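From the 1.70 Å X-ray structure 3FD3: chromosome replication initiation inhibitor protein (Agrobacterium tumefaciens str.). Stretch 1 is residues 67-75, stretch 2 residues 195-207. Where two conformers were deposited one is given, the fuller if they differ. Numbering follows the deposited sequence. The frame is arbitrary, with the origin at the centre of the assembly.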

# COMPACT_ATOMS: atom_id res chain seq x y z
N VAL A 67 -15.28 1.73 -22.60
CA VAL A 67 -13.91 2.13 -22.24
C VAL A 67 -13.81 3.64 -22.37
O VAL A 67 -14.17 4.22 -23.41
CB VAL A 67 -12.86 1.47 -23.14
CG1 VAL A 67 -11.45 1.91 -22.69
CG2 VAL A 67 -13.01 -0.06 -23.09
N THR A 68 -13.33 4.29 -21.31
CA THR A 68 -13.12 5.73 -21.32
C THR A 68 -11.67 6.07 -20.93
O THR A 68 -11.21 5.69 -19.87
CB THR A 68 -14.07 6.46 -20.33
OG1 THR A 68 -15.42 6.09 -20.61
CG2 THR A 68 -13.95 7.96 -20.48
N PRO A 69 -10.95 6.79 -21.79
CA PRO A 69 -9.60 7.21 -21.37
C PRO A 69 -9.69 8.23 -20.24
O PRO A 69 -10.54 9.12 -20.28
CB PRO A 69 -9.00 7.84 -22.62
CG PRO A 69 -9.93 7.55 -23.73
CD PRO A 69 -11.26 7.18 -23.18
N LEU A 70 -8.81 8.09 -19.26
CA LEU A 70 -8.84 8.91 -18.06
C LEU A 70 -7.80 10.01 -18.06
O LEU A 70 -7.96 11.02 -17.34
CB LEU A 70 -8.63 8.02 -16.84
CG LEU A 70 -9.74 7.00 -16.53
CD1 LEU A 70 -9.23 5.97 -15.51
CD2 LEU A 70 -10.94 7.77 -15.97
N GLY A 71 -6.72 9.81 -18.81
CA GLY A 71 -5.56 10.70 -18.74
C GLY A 71 -4.31 9.89 -18.43
O GLY A 71 -4.37 8.67 -18.35
N VAL A 72 -3.19 10.58 -18.25
CA VAL A 72 -1.88 9.96 -18.13
C VAL A 72 -1.38 10.09 -16.69
O VAL A 72 -1.44 11.18 -16.10
CB VAL A 72 -0.89 10.62 -19.09
CG1 VAL A 72 0.57 10.44 -18.63
CG2 VAL A 72 -1.12 10.11 -20.51
N LEU A 73 -0.90 8.97 -16.16
CA LEU A 73 -0.21 8.90 -14.86
C LEU A 73 1.29 9.05 -15.16
O LEU A 73 1.89 8.22 -15.87
CB LEU A 73 -0.51 7.60 -14.14
CG LEU A 73 0.05 7.49 -12.72
CD1 LEU A 73 -0.41 8.66 -11.87
CD2 LEU A 73 -0.32 6.17 -12.09
N ARG A 74 1.87 10.16 -14.71
CA ARG A 74 3.28 10.46 -15.00
C ARG A 74 4.12 10.03 -13.83
O ARG A 74 3.76 10.29 -12.67
CB ARG A 74 3.49 11.95 -15.26
CG ARG A 74 4.94 12.36 -15.29
CD ARG A 74 5.14 13.68 -15.98
NE ARG A 74 4.92 13.58 -17.42
CZ ARG A 74 5.10 14.57 -18.29
NH1 ARG A 74 5.49 15.77 -17.88
NH2 ARG A 74 4.88 14.36 -19.57
N TYR A 75 5.22 9.35 -14.15
CA TYR A 75 6.17 8.87 -13.16
C TYR A 75 7.52 9.54 -13.36
O TYR A 75 7.89 9.89 -14.48
CB TYR A 75 6.38 7.38 -13.34
CG TYR A 75 5.22 6.45 -13.03
CD1 TYR A 75 4.17 6.31 -13.93
CD2 TYR A 75 5.22 5.66 -11.91
CE1 TYR A 75 3.14 5.44 -13.69
CE2 TYR A 75 4.19 4.79 -11.66
CZ TYR A 75 3.14 4.68 -12.56
OH TYR A 75 2.11 3.77 -12.33
N ASN A 195 -17.73 10.35 -11.50
CA ASN A 195 -16.72 10.67 -10.46
C ASN A 195 -15.31 10.20 -10.83
O ASN A 195 -14.34 10.90 -10.58
CB ASN A 195 -17.19 10.13 -9.11
CG ASN A 195 -18.28 10.99 -8.50
OD1 ASN A 195 -18.10 12.18 -8.36
ND2 ASN A 195 -19.42 10.41 -8.20
N MSE A 196 -15.17 9.01 -11.44
CA MSE A 196 -13.85 8.54 -11.87
C MSE A 196 -13.31 9.48 -12.94
O MSE A 196 -12.22 10.05 -12.81
CB MSE A 196 -13.87 7.11 -12.40
CG MSE A 196 -14.53 6.07 -11.51
SE MSE A 196 -13.90 6.08 -9.65
CE MSE A 196 -12.15 5.44 -10.05
N VAL A 197 -14.09 9.65 -14.01
CA VAL A 197 -13.64 10.51 -15.09
C VAL A 197 -13.36 11.94 -14.66
O VAL A 197 -12.33 12.52 -15.02
CB VAL A 197 -14.65 10.44 -16.31
CG1 VAL A 197 -14.19 11.34 -17.45
CG2 VAL A 197 -14.78 8.99 -16.78
N GLY A 198 -14.26 12.54 -13.87
CA GLY A 198 -14.08 13.91 -13.40
C GLY A 198 -12.87 14.11 -12.49
O GLY A 198 -12.16 15.11 -12.58
N THR A 199 -12.64 13.16 -11.60
CA THR A 199 -11.50 13.22 -10.69
C THR A 199 -10.20 13.06 -11.47
O THR A 199 -9.23 13.80 -11.24
CB THR A 199 -11.61 12.14 -9.58
OG1 THR A 199 -12.84 12.29 -8.87
CG2 THR A 199 -10.43 12.21 -8.60
N ALA A 200 -10.15 12.09 -12.38
CA ALA A 200 -8.94 11.86 -13.18
C ALA A 200 -8.61 13.09 -14.04
O ALA A 200 -7.44 13.41 -14.24
CB ALA A 200 -9.09 10.60 -14.03
N ARG A 201 -9.64 13.78 -14.54
CA ARG A 201 -9.45 15.00 -15.32
C ARG A 201 -8.65 16.06 -14.56
O ARG A 201 -7.83 16.77 -15.16
CB ARG A 201 -10.80 15.59 -15.78
CG ARG A 201 -10.66 16.69 -16.85
CD ARG A 201 -10.10 16.15 -18.16
NE ARG A 201 -10.80 14.93 -18.57
CZ ARG A 201 -12.00 14.90 -19.15
NH1 ARG A 201 -12.65 16.02 -19.43
NH2 ARG A 201 -12.55 13.74 -19.47
N VAL A 202 -8.87 16.15 -13.26
CA VAL A 202 -8.18 17.13 -12.43
C VAL A 202 -6.77 16.68 -12.08
O VAL A 202 -5.85 17.50 -12.04
CB VAL A 202 -8.98 17.39 -11.14
CG1 VAL A 202 -8.19 18.28 -10.20
CG2 VAL A 202 -10.32 18.02 -11.48
N VAL A 203 -6.59 15.39 -11.84
CA VAL A 203 -5.34 14.85 -11.29
C VAL A 203 -4.34 14.34 -12.30
O VAL A 203 -3.12 14.46 -12.10
CB VAL A 203 -5.69 13.70 -10.30
CG1 VAL A 203 -4.42 13.01 -9.80
CG2 VAL A 203 -6.48 14.28 -9.13
N LEU A 204 -4.82 13.70 -13.37
CA LEU A 204 -3.93 13.12 -14.37
C LEU A 204 -3.65 14.15 -15.44
O LEU A 204 -4.33 15.18 -15.51
CB LEU A 204 -4.57 11.87 -14.97
CG LEU A 204 -4.93 10.76 -13.98
CD1 LEU A 204 -5.47 9.55 -14.76
CD2 LEU A 204 -3.70 10.35 -13.10
N MSE A 205 -2.66 13.88 -16.28
CA MSE A 205 -2.39 14.77 -17.40
C MSE A 205 -3.39 14.46 -18.49
O MSE A 205 -3.77 13.30 -18.67
CB MSE A 205 -0.99 14.55 -17.94
CG MSE A 205 0.09 14.70 -16.94
SE MSE A 205 1.82 14.79 -17.84
CE MSE A 205 1.50 13.66 -19.39
N PRO A 206 -3.81 15.49 -19.25
CA PRO A 206 -4.82 15.28 -20.28
C PRO A 206 -4.35 14.37 -21.41
O PRO A 206 -3.16 14.30 -21.71
CB PRO A 206 -5.09 16.70 -20.84
CG PRO A 206 -4.02 17.56 -20.36
CD PRO A 206 -3.39 16.90 -19.14
N VAL A 207 -5.31 13.68 -22.03
CA VAL A 207 -5.03 12.74 -23.12
C VAL A 207 -4.72 13.50 -24.39
O VAL A 207 -3.55 13.59 -24.78
CB VAL A 207 -6.24 11.81 -23.41
CG1 VAL A 207 -6.57 10.99 -22.20
CG2 VAL A 207 -7.45 12.63 -23.87
O HOH W 1 -11.41 11.63 -19.97
O HOH W 2 -10.64 11.95 -17.20

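The helix of stretch 2 runs beside the strand of stretch 1 with an angle of 27° between their N-to-C directions and a closest axial approach of 7.2 Å. Asn195 lies out of reach of the strand; within the helix, Asn195 O accepts from Thr199 N (3.0 Å) and from Thr199 OG1 (2.7 Å).

The contact gains substance at Val197. Its CG2 lies 3.9 Å from Thr68 CG2 and 4.1 Å from Leu70 CD2, so one methyl packs against two residues spaced two apart along the strand. One turn later, Ala200 points toward the strand, and its CB is 3.8 Å from Leu70 CB and 3.5 Å from Leu70 O. The small side chain fits a narrow gap here, where the CA atoms of Leu70 and Ala200 are 5.7 Å apart.

Arg201 reaches the strand through water. Water 1 donates to Pro69 O (2.7 Å) and accepts from Arg201 NH2 at a notably short 2.4 Å. Water 2 donates to both Leu70 O and Val197 O, each at 2.8 Å, and accepts from Arg201 NE at 3.3 Å. The two waters thus link strand carbonyls to the guanidinium, and the second also ties in a helix carbonyl.

Leu204 is the first residue to leave helical phi/psi (-91/167), although its N still donates to Ala200 O (2.8 Å). Its side chain points toward the strand: CD1 is 4.1 Å from Leu70 CB, and CD2 is 3.9 Å from Leu73 CD1.

With the chain now extended, Met205 pairs with Val72 in a single antiparallel bridge. Val72 N donates to Met205 O (2.8 Å, 157°), and Met205 N donates to Val72 O (3.0 Å, 164°); the CA atoms are 4.9 Å apart. The selenomethionine side chain lies along the same strand, with CE 3.4 Å from Val72 CG1 and SE over one face of the Arg74 guanidinium, 3.3 Å from Arg74 CZ.

Such close pairing leaves no room for a side chain at Gly71, whose CA is 3.2 Å from Met205 O. An ideal CB on Gly71 would lie 2.7 Å from Met205 O and 3.0 Å from Leu204 CB, both clashes. The backbone angles of Gly71 (125/-175) by themselves call for glycine, since a CB would also jam against the preceding carbonyl.

Pro206 points away, and Val207 closes the contact, its CG1 3.6 Å from Gly71 N and 4.0 Å from Pro69 CB.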